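Local coordinates for protein EST1E (Clostridium proteoclasticum, PDB 2WTM) that hydrolyses ester bonds as a promiscuous feruloyl esterase of the alpha/beta-hydrolase class, probably releasing ferulic acid from plant material in the rumen, at residues K126-L131 with K190-V195. Residues are numbered along the deposited sequence; the frame is centred on the assembly and turned at random.
Sequences KALIPL and KPVLIV
Leu128 O is gripped twice: the N-H of Leu193 reaches it at 2.9 Å, almost head-on to the carbonyl (C=O...N 166°), and CA of Val192 adds a C-H...O contact at 3.2 Å. The same residue's N-H donates to Pro191 O, two residues before Leu193, in a more bent bond of 3.0 Å. The ladder of these parallel neighbours then breaks at Pro130, whose ring nitrogen has no hydrogen to offer Leu193 O; instead CD of Pro130 presses on that oxygen at 3.0 Å, joined by CA of Ile129. Pairing resumes with a longer bond, 3.3 Å from Val195 N to Pro130 O, the donor tilted 22° from the carbonyl plane. On one face the proline ring lies crosswise to Val192 and Ile194, with CD 3.8 Å from Val192 CG1, while Leu128 runs alongside Val192. On the other, the CA-CB bond of Leu131 points away from the neighbouring strand, but CG anti to the carbonyl carbon (chi1 -60°) brings CD2 back to 3.7 Å from Val195 CG2. Strands 99-107 and 218-223 flank the pair in the alpha/beta-hydrolase sheet; helix 234-249 covers Ile129 and Leu193. Proline thus costs one N-H bond, and C-H contacts and aliphatic packing bridge the gap.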
# COMPACT_ATOMS: atom_id res chain seq x y z
N LYS A 126 -16.68 4.31 13.45
CA LYS A 126 -17.24 5.26 14.37
C LYS A 126 -16.32 5.71 15.51
O LYS A 126 -16.41 6.82 16.03
CB LYS A 126 -18.54 4.67 14.90
CG LYS A 126 -19.31 5.60 15.89
CD LYS A 126 -20.72 5.00 16.04
CE LYS A 126 -21.65 5.78 17.04
NZ LYS A 126 -21.00 5.82 18.30
N ALA A 127 -15.46 4.81 15.96
CA ALA A 127 -14.41 5.08 16.91
C ALA A 127 -13.27 4.07 16.74
O ALA A 127 -13.49 3.03 16.09
CB ALA A 127 -14.94 5.06 18.37
N LEU A 128 -12.14 4.33 17.38
CA LEU A 128 -10.87 3.65 17.07
C LEU A 128 -10.14 3.41 18.36
O LEU A 128 -10.00 4.31 19.20
CB LEU A 128 -10.04 4.57 16.17
CG LEU A 128 -8.64 4.10 15.93
CD1 LEU A 128 -8.55 2.85 15.14
CD2 LEU A 128 -7.94 5.21 15.22
N ILE A 129 -9.64 2.20 18.52
CA ILE A 129 -8.86 1.79 19.70
C ILE A 129 -7.50 1.18 19.37
O ILE A 129 -7.38 -0.03 19.24
CB ILE A 129 -9.68 0.79 20.55
CG1 ILE A 129 -11.06 1.39 20.81
CG2 ILE A 129 -8.94 0.58 21.87
CD1 ILE A 129 -11.97 0.44 21.53
N PRO A 130 -6.46 2.02 19.27
CA PRO A 130 -5.12 1.45 19.09
C PRO A 130 -4.53 1.06 20.44
O PRO A 130 -4.26 1.92 21.26
CB PRO A 130 -4.37 2.60 18.40
CG PRO A 130 -5.42 3.55 17.99
CD PRO A 130 -6.44 3.46 19.09
N LEU A 131 -4.22 -0.21 20.59
CA LEU A 131 -3.66 -0.78 21.81
C LEU A 131 -2.12 -0.89 21.64
O LEU A 131 -1.69 -1.59 20.73
CB LEU A 131 -4.30 -2.13 22.08
CG LEU A 131 -5.78 -2.14 22.28
CD1 LEU A 131 -6.39 -3.54 22.24
CD2 LEU A 131 -6.24 -1.37 23.51
N LYS A 190 -12.70 11.35 14.64
CA LYS A 190 -13.71 10.70 15.50
C LYS A 190 -13.01 10.20 16.77
O LYS A 190 -11.82 10.33 16.91
CB LYS A 190 -14.48 9.60 14.77
CG LYS A 190 -15.33 10.09 13.64
CD LYS A 190 -16.02 9.04 12.91
CE LYS A 190 -16.98 9.53 11.84
NZ LYS A 190 -17.47 8.33 11.01
N PRO A 191 -13.77 9.70 17.76
CA PRO A 191 -13.15 9.33 18.98
C PRO A 191 -12.13 8.19 18.88
O PRO A 191 -12.39 7.19 18.22
CB PRO A 191 -14.32 8.87 19.87
CG PRO A 191 -15.47 9.64 19.28
CD PRO A 191 -15.22 9.53 17.80
N VAL A 192 -11.03 8.41 19.58
CA VAL A 192 -9.93 7.48 19.72
C VAL A 192 -9.56 7.20 21.18
O VAL A 192 -9.51 8.13 21.99
CB VAL A 192 -8.67 8.03 18.95
CG1 VAL A 192 -7.55 7.10 19.04
CG2 VAL A 192 -9.04 8.36 17.56
N LEU A 193 -9.32 5.90 21.48
CA LEU A 193 -8.73 5.51 22.76
C LEU A 193 -7.43 4.81 22.53
O LEU A 193 -7.41 3.71 21.94
CB LEU A 193 -9.63 4.57 23.56
CG LEU A 193 -9.06 3.95 24.82
CD1 LEU A 193 -9.00 4.99 25.95
CD2 LEU A 193 -9.93 2.78 25.33
N ILE A 194 -6.33 5.46 22.93
CA ILE A 194 -5.03 4.76 22.92
C ILE A 194 -4.75 4.25 24.30
O ILE A 194 -4.90 5.01 25.28
CB ILE A 194 -3.85 5.63 22.42
CG1 ILE A 194 -4.09 5.98 20.97
CG2 ILE A 194 -2.57 4.87 22.58
CD1 ILE A 194 -3.03 6.96 20.46
N VAL A 195 -4.37 2.99 24.38
CA VAL A 195 -3.90 2.37 25.65
C VAL A 195 -2.45 1.99 25.49
O VAL A 195 -2.04 1.55 24.38
CB VAL A 195 -4.75 1.11 25.97
CG1 VAL A 195 -4.34 0.58 27.36
CG2 VAL A 195 -6.19 1.44 25.91